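Long-range contacts in putative alpha-galactosidase (Bacteroides fragilis, PDB 4NZJ), which is a family 27 glycoside hydrolase that probably removes terminal, non-reducing alpha-D-galactose residues from alpha-galactosides: residues A[278-284]-A[293-299]; A[301-307]-A[391-397]. All coordinates share one frame; numbering follows the deposited sequence.

Interaction 1 (A[278-284]-A[293-299])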
loop_
_atom_site.group_PDB
_atom_site.type_symbol
_atom_site.label_atom_id
_atom_site.label_comp_id
_atom_site.label_asym_id
_atom_site.label_seq_id
_atom_site.Cartn_x
_atom_site.Cartn_y
_atom_site.Cartn_z
ATOM N N ASP A 278 8.645 -11.963 8.395
ATOM C CA ASP A 278 9.140 -11.238 7.236
ATOM C C ASP A 278 9.093 -12.067 5.962
ATOM O O ASP A 278 9.398 -13.257 5.973
ATOM C CB ASP A 278 10.584 -10.784 7.474
ATOM C CG ASP A 278 10.709 -9.738 8.570
ATOM O OD1 ASP A 278 9.687 -9.188 9.037
ATOM O OD2 ASP A 278 11.864 -9.455 8.958
ATOM N N ILE A 279 8.709 -11.408 4.868
ATOM C CA ILE A 279 8.710 -12.010 3.544
ATOM C C ILE A 279 10.130 -12.022 2.982
ATOM O O ILE A 279 10.916 -11.107 3.228
ATOM C CB ILE A 279 7.761 -11.256 2.579
ATOM C CG1 ILE A 279 7.485 -12.096 1.330
ATOM C CG2 ILE A 279 8.298 -9.875 2.209
ATOM C CD1 ILE A 279 6.331 -11.568 0.497
ATOM N N GLY A 280 10.450 -13.087 2.266
ATOM C CA GLY A 280 11.677 -13.170 1.503
ATOM C C GLY A 280 11.393 -13.075 0.014
ATOM O O GLY A 280 10.255 -13.256 -0.436
ATOM N N ASP A 281 12.443 -12.789 -0.748
ATOM C CA ASP A 281 12.375 -12.776 -2.204
ATOM C C ASP A 281 12.484 -14.223 -2.686
ATOM O O ASP A 281 13.506 -14.658 -3.219
ATOM C CB ASP A 281 13.506 -11.887 -2.739
ATOM C CG ASP A 281 13.529 -11.784 -4.253
ATOM O OD1 ASP A 281 12.490 -12.018 -4.901
ATOM O OD2 ASP A 281 14.617 -11.460 -4.787
ATOM N N ILE A 282 11.405 -14.975 -2.475
ATOM C CA ILE A 282 11.396 -16.409 -2.701
ATOM C C ILE A 282 9.942 -16.896 -2.788
ATOM O O ILE A 282 9.059 -16.358 -2.118
ATOM C CB ILE A 282 12.195 -17.148 -1.598
ATOM C CG1 ILE A 282 12.363 -18.626 -1.938
ATOM C CG2 ILE A 282 11.548 -16.957 -0.231
ATOM C CD1 ILE A 282 13.443 -19.325 -1.135
ATOM N N TRP A 283 9.706 -17.886 -3.640
ATOM C CA TRP A 283 8.354 -18.343 -3.938
ATOM C C TRP A 283 7.790 -19.158 -2.775
ATOM O O TRP A 283 6.672 -18.915 -2.323
ATOM C CB TRP A 283 8.381 -19.162 -5.215
ATOM C CG TRP A 283 7.062 -19.534 -5.811
ATOM C CD1 TRP A 283 6.624 -20.791 -6.069
ATOM C CD2 TRP A 283 6.040 -18.646 -6.280
ATOM N NE1 TRP A 283 5.384 -20.751 -6.657
ATOM C CE2 TRP A 283 5.003 -19.446 -6.803
ATOM C CE3 TRP A 283 5.898 -17.257 -6.309
ATOM C CZ2 TRP A 283 3.839 -18.902 -7.343
ATOM C CZ3 TRP A 283 4.738 -16.714 -6.850
ATOM C CH2 TRP A 283 3.725 -17.535 -7.352
ATOM N N TYR A 284 8.579 -20.112 -2.298
ATOM C CA TYR A 284 8.167 -20.987 -1.199
ATOM C C TYR A 284 9.276 -21.113 -0.170
ATOM O O TYR A 284 10.395 -21.481 -0.511
ATOM C CB TYR A 284 7.801 -22.379 -1.706
ATOM C CG TYR A 284 7.397 -23.313 -0.578
ATOM C CD1 TYR A 284 8.355 -24.039 0.125
ATOM C CD2 TYR A 284 6.066 -23.432 -0.193
ATOM C CE1 TYR A 284 7.997 -24.877 1.169
ATOM C CE2 TYR A 284 5.696 -24.264 0.852
ATOM C CZ TYR A 284 6.666 -24.978 1.535
ATOM O OH TYR A 284 6.313 -25.818 2.573
ATOM N N LEU A 293 12.867 -16.191 6.910
ATOM C CA LEU A 293 11.966 -15.600 5.930
ATOM C C LEU A 293 10.899 -16.567 5.422
ATOM O O LEU A 293 11.125 -17.773 5.321
ATOM C CB LEU A 293 12.777 -15.061 4.744
ATOM C CG LEU A 293 13.827 -13.998 5.102
ATOM C CD1 LEU A 293 14.607 -13.579 3.862
ATOM C CD2 LEU A 293 13.200 -12.791 5.777
ATOM N N HIS A 294 9.744 -15.998 5.075
ATOM C CA HIS A 294 8.629 -16.732 4.495
ATOM C C HIS A 294 8.539 -16.448 3.003
ATOM O O HIS A 294 8.729 -15.300 2.576
ATOM C CB HIS A 294 7.311 -16.288 5.128
ATOM C CG HIS A 294 7.227 -16.536 6.599
ATOM N ND1 HIS A 294 6.514 -17.587 7.135
ATOM C CD2 HIS A 294 7.774 -15.877 7.648
ATOM C CE1 HIS A 294 6.616 -17.557 8.451
ATOM N NE2 HIS A 294 7.381 -16.535 8.789
ATOM N N GLY A 295 8.203 -17.473 2.230
ATOM C CA GLY A 295 7.942 -17.311 0.806
ATOM C C GLY A 295 6.593 -16.684 0.530
ATOM O O GLY A 295 5.721 -16.617 1.399
ATOM N N ILE A 296 6.426 -16.223 -0.706
ATOM C CA ILE A 296 5.187 -15.599 -1.153
ATOM C C ILE A 296 4.010 -16.546 -0.927
ATOM O O ILE A 296 2.980 -16.133 -0.394
ATOM C CB ILE A 296 5.290 -15.226 -2.654
ATOM C CG1 ILE A 296 6.281 -14.067 -2.841
ATOM C CG2 ILE A 296 3.920 -14.868 -3.226
ATOM C CD1 ILE A 296 6.864 -13.970 -4.234
ATOM N N LEU A 297 4.157 -17.802 -1.338
ATOM C CA LEU A 297 3.074 -18.785 -1.193
ATOM C C LEU A 297 2.685 -18.968 0.263
ATOM O O LEU A 297 1.512 -19.143 0.589
ATOM C CB LEU A 297 3.465 -20.138 -1.782
ATOM C CG LEU A 297 3.617 -20.202 -3.301
ATOM C CD1 LEU A 297 3.803 -21.641 -3.741
ATOM C CD2 LEU A 297 2.418 -19.570 -3.995
ATOM N N ASN A 298 3.677 -18.923 1.139
ATOM C CA ASN A 298 3.450 -19.179 2.558
ATOM C C ASN A 298 2.664 -18.064 3.214
ATOM O O ASN A 298 1.804 -18.306 4.063
ATOM C CB ASN A 298 4.790 -19.395 3.246
ATOM C CG ASN A 298 5.621 -20.427 2.523
ATOM O OD1 ASN A 298 6.289 -20.117 1.535
ATOM N ND2 ASN A 298 5.542 -21.662 2.971
ATOM N N ILE A 299 2.928 -16.835 2.791
ATOM C CA ILE A 299 2.202 -15.698 3.316
ATOM C C ILE A 299 0.756 -15.691 2.787
ATOM O O ILE A 299 -0.154 -15.310 3.509
ATOM C CB ILE A 299 2.961 -14.375 3.063
ATOM C CG1 ILE A 299 4.179 -14.335 4.000
ATOM C CG2 ILE A 299 2.057 -13.176 3.306
ATOM C CD1 ILE A 299 5.096 -13.149 3.830
#
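Four backbone hydrogen bonds tie residues 278-284 to residues 293-299, in two pairs. In the first, His294 N donates to Asp278 O over 2.9 Å and Gly280 N donates to His294 O over 2.8 Å, which makes a single beta bridge between Ile279 and His294. In the second, Ile296 N reaches Ile282 O at 3.0 Å, and Leu297 N reaches Trp283 O at 2.9 Å in a nearly straight bond (169°). Gly295 holds the N-cap position of helix 296-303, so this second pair brings loop carbonyls to N-H groups of the first turn, which have no acceptor earlier in their own helix.

The apolar packing falls on two sides. Leu297 lies over one face of the Trp283 indole: its CD1 makes a CH-pi contact with the five-membered ring, 3.9 Å from the centroid, while CD2 rests near CZ2 of the six-membered ring. Ile296 CD1 comes to the edge of the same indole at CE3. Deeper in, Ile299 CD1 meets Ile279 CB at 3.5 Å, the two side chains crossing at about a right angle. With CG1 anti to the backbone N (chi1 -165°), Ile279 also brings its CD1 toward Ile296 CG1. Met320 and, from helix 341-353, His347 and Trp351 pack against Ile279 as well.

At the outer end Asn298 sets ND2 over a face of the Tyr284 ring, 3.4 Å from CE2, with amide and ring planes 52° apart. Its OD1 accepts from Arg285 N, just past the loop segment, which fixes the rotation of the amide.

The loop after barrel strand 272-274 thus docks on the start of helix 296-303: its carbonyls serve the helix's opening N-H groups, and the helix dipole would probably favour that pairing, while Ile279, Ile296, Ile299 and the Trp283-Leu297 pair pack the two flanks.

Interaction 2 (A[301-307]-A[391-397])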
loop_
_atom_site.group_PDB
_atom_site.type_symbol
_atom_site.label_atom_id
_atom_site.label_comp_id
_atom_site.label_asym_id
_atom_site.label_seq_id
_atom_site.Cartn_x
_atom_site.Cartn_y
_atom_site.Cartn_z
ATOM N N GLU A 301 -1.040 -18.361 2.338
ATOM C CA GLU A 301 -1.733 -19.318 3.198
ATOM C C GLU A 301 -2.134 -18.686 4.531
ATOM O O GLU A 301 -3.201 -18.984 5.066
ATOM C CB GLU A 301 -0.870 -20.557 3.468
ATOM C CG GLU A 301 -0.535 -21.409 2.245
ATOM C CD GLU A 301 -1.751 -21.962 1.507
ATOM O OE1 GLU A 301 -2.787 -22.257 2.137
ATOM O OE2 GLU A 301 -1.679 -22.111 0.269
ATOM N N ILE A 302 -1.269 -17.832 5.064
ATOM C CA ILE A 302 -1.536 -17.152 6.330
ATOM C C ILE A 302 -2.659 -16.122 6.200
ATOM O O ILE A 302 -3.554 -16.061 7.048
ATOM C CB ILE A 302 -0.253 -16.490 6.892
ATOM C CG1 ILE A 302 0.756 -17.577 7.293
ATOM C CG2 ILE A 302 -0.580 -15.587 8.082
ATOM C CD1 ILE A 302 2.156 -17.055 7.556
ATOM N N ASN A 303 -2.616 -15.324 5.141
ATOM C CA ASN A 303 -3.583 -14.249 4.970
ATOM C C ASN A 303 -4.951 -14.726 4.486
ATOM O O ASN A 303 -5.950 -14.069 4.745
ATOM C CB ASN A 303 -3.039 -13.189 4.007
ATOM C CG ASN A 303 -3.599 -11.803 4.284
ATOM O OD1 ASN A 303 -3.969 -11.488 5.412
ATOM N ND2 ASN A 303 -3.649 -10.958 3.247
ATOM N N ALA A 304 -4.997 -15.858 3.780
ATOM C CA ALA A 304 -6.251 -16.340 3.160
ATOM C C ALA A 304 -7.469 -16.338 4.086
ATOM O O ALA A 304 -8.522 -15.836 3.697
ATOM C CB ALA A 304 -6.067 -17.722 2.546
ATOM N N PRO A 305 -7.343 -16.893 5.309
ATOM C CA PRO A 305 -8.546 -16.933 6.159
ATOM C C PRO A 305 -8.850 -15.650 6.949
ATOM O O PRO A 305 -9.765 -15.651 7.779
ATOM C CB PRO A 305 -8.248 -18.091 7.120
ATOM C CG PRO A 305 -6.769 -18.106 7.231
ATOM C CD PRO A 305 -6.245 -17.697 5.879
ATOM N N LEU A 306 -8.123 -14.568 6.684
ATOM C CA LEU A 306 -8.242 -13.344 7.485
ATOM C C LEU A 306 -9.071 -12.216 6.853
ATOM O O LEU A 306 -9.095 -11.108 7.387
ATOM C CB LEU A 306 -6.845 -12.817 7.818
ATOM C CG LEU A 306 -5.920 -13.817 8.510
ATOM C CD1 LEU A 306 -4.577 -13.162 8.783
ATOM C CD2 LEU A 306 -6.541 -14.357 9.788
ATOM N N SER A 307 -9.780 -12.505 5.763
ATOM C CA SER A 307 -10.501 -11.468 5.025
ATOM C C SER A 307 -11.500 -10.684 5.883
ATOM O O SER A 307 -11.651 -9.478 5.712
ATOM C CB SER A 307 -11.205 -12.079 3.807
ATOM O OG SER A 307 -12.082 -13.118 4.188
ATOM N N GLN A 391 -11.093 -7.499 1.290
ATOM C CA GLN A 391 -9.993 -8.408 1.032
ATOM C C GLN A 391 -10.576 -9.637 0.345
ATOM O O GLN A 391 -11.516 -10.240 0.851
ATOM C CB GLN A 391 -9.296 -8.801 2.337
ATOM C CG GLN A 391 -8.285 -9.924 2.200
ATOM C CD GLN A 391 -7.371 -10.043 3.405
ATOM O OE1 GLN A 391 -6.999 -9.039 4.019
ATOM N NE2 GLN A 391 -7.001 -11.272 3.747
ATOM N N ALA A 392 -10.030 -10.000 -0.809
ATOM C CA ALA A 392 -10.522 -11.175 -1.535
ATOM C C ALA A 392 -10.513 -12.419 -0.658
ATOM O O ALA A 392 -9.584 -12.631 0.121
ATOM C CB ALA A 392 -9.679 -11.430 -2.767
ATOM N N GLU A 393 -11.549 -13.233 -0.804
ATOM C CA GLU A 393 -11.596 -14.548 -0.189
ATOM C C GLU A 393 -11.007 -15.548 -1.162
ATOM O O GLU A 393 -11.220 -15.439 -2.374
ATOM C CB GLU A 393 -13.035 -14.943 0.115
ATOM C CG GLU A 393 -13.667 -14.178 1.266
ATOM C CD GLU A 393 -15.137 -14.507 1.428
ATOM O OE1 GLU A 393 -15.948 -14.015 0.618
ATOM O OE2 GLU A 393 -15.487 -15.257 2.364
ATOM N N ARG A 394 -10.277 -16.528 -0.638
ATOM C CA ARG A 394 -9.834 -17.644 -1.457
ATOM C C ARG A 394 -10.944 -18.684 -1.403
ATOM O O ARG A 394 -10.983 -19.541 -0.513
ATOM C CB ARG A 394 -8.496 -18.203 -0.979
ATOM C CG ARG A 394 -7.972 -19.318 -1.875
ATOM C CD ARG A 394 -6.617 -19.820 -1.427
ATOM N NE ARG A 394 -6.673 -20.402 -0.090
ATOM C CZ ARG A 394 -5.608 -20.762 0.628
ATOM N NH1 ARG A 394 -4.385 -20.594 0.151
ATOM N NH2 ARG A 394 -5.769 -21.287 1.831
ATOM N N SER A 395 -11.863 -18.577 -2.358
ATOM C CA SER A 395 -13.066 -19.401 -2.386
ATOM C C SER A 395 -12.765 -20.867 -2.662
ATOM O O SER A 395 -13.483 -21.754 -2.182
ATOM C CB SER A 395 -14.040 -18.873 -3.438
ATOM O OG SER A 395 -14.393 -17.531 -3.154
ATOM N N ILE A 396 -11.743 -21.117 -3.473
ATOM C CA ILE A 396 -11.294 -22.467 -3.767
ATOM C C ILE A 396 -9.770 -22.537 -3.702
ATOM O O ILE A 396 -9.082 -21.726 -4.317
ATOM C CB ILE A 396 -11.758 -22.938 -5.166
ATOM C CG1 ILE A 396 -13.278 -22.806 -5.296
ATOM C CG2 ILE A 396 -11.325 -24.376 -5.418
ATOM C CD1 ILE A 396 -13.828 -23.221 -6.646
ATOM N N ARG A 397 -9.261 -23.511 -2.950
ATOM C CA ARG A 397 -7.846 -23.870 -2.989
ATOM C C ARG A 397 -7.770 -25.308 -3.464
ATOM O O ARG A 397 -7.903 -26.247 -2.675
ATOM C CB ARG A 397 -7.169 -23.732 -1.613
ATOM C CG ARG A 397 -5.651 -23.857 -1.711
ATOM C CD ARG A 397 -4.969 -24.262 -0.411
ATOM N NE ARG A 397 -3.522 -24.228 -0.611
ATOM C CZ ARG A 397 -2.811 -25.179 -1.215
ATOM N NH1 ARG A 397 -3.382 -26.293 -1.662
ATOM N NH2 ARG A 397 -1.497 -25.018 -1.361
HETATM O O HOH W 1 -4.526 -21.325 4.448
HETATM O O HOH W 2 0.909 -23.326 -0.872
HETATM O O HOH W 3 -8.253 -13.378 2.348
HETATM O O HOH W 4 -12.516 -7.750 3.784
#
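Glu301 takes two arginines of strand 393-397, one on each carboxylate oxygen. Arg397 NE gives the straighter bond, 2.9 Å to Glu301 OE2 at 166°, on the syn side, somewhat out of the carboxylate plane; Arg397 NH2 adds a weak one. Arg394 NH2 donates to Glu301 OE1 over 3.2 Å from above the carboxylate plane, and NH1 makes a weak bond to the same oxygen.

The Arg394 guanidinium is sandwiched: Ala304 CB sits 3.5 Å above the centre of one face and Arg397 CD covers the opposite one. A bend at chi3 (62°) in an otherwise extended Arg394 chain turns the group into that slot. Water 1 joins Arg394 NH2 to Glu301 O, water 2 joins Arg397 NH2 to Glu301 OE2, and Asp402 of the adjoining strand touches both arginines.

Toward the other end, Gln391 stretches alongside Ser307, and its NE2 makes a weak bond to Asn303 OD1 and donates to water 3 over 2.8 Å. Gln391 OE1 is held by Asn316, whose ND2 also bonds Leu306 O.

The last part of helix 296-303 and the turn after it thus meet the edge strand of the C-terminal beta domain through salt bridges, amide groups and water, and the Glu301 carboxylate, with Asp402 close by, would probably favour the charged form of both arginines.

In the fold
Helix 296-303 serves both contacts, from opposite ends and in series along the chain. The two segments of interaction 1 both belong to the barrel domain, although Trp283 also meets Tyr466 of the C-terminal domain; interaction 2 spans 84 residues and carries the helix's far end and the turn beyond it to that C-terminal beta domain. Their centres lie 16 Å apart, each about 18 Å from the centre of the chain and partly buried. The chemistry differs accordingly: direct backbone bonds, buried Ile279, Ile296 and Ile299, and the Trp283-Leu297 pair dominate interaction 1, whereas the domain boundary at 301-307 with 391-397 relies on salt bridges, amide groups and bridging waters, over a smaller interface.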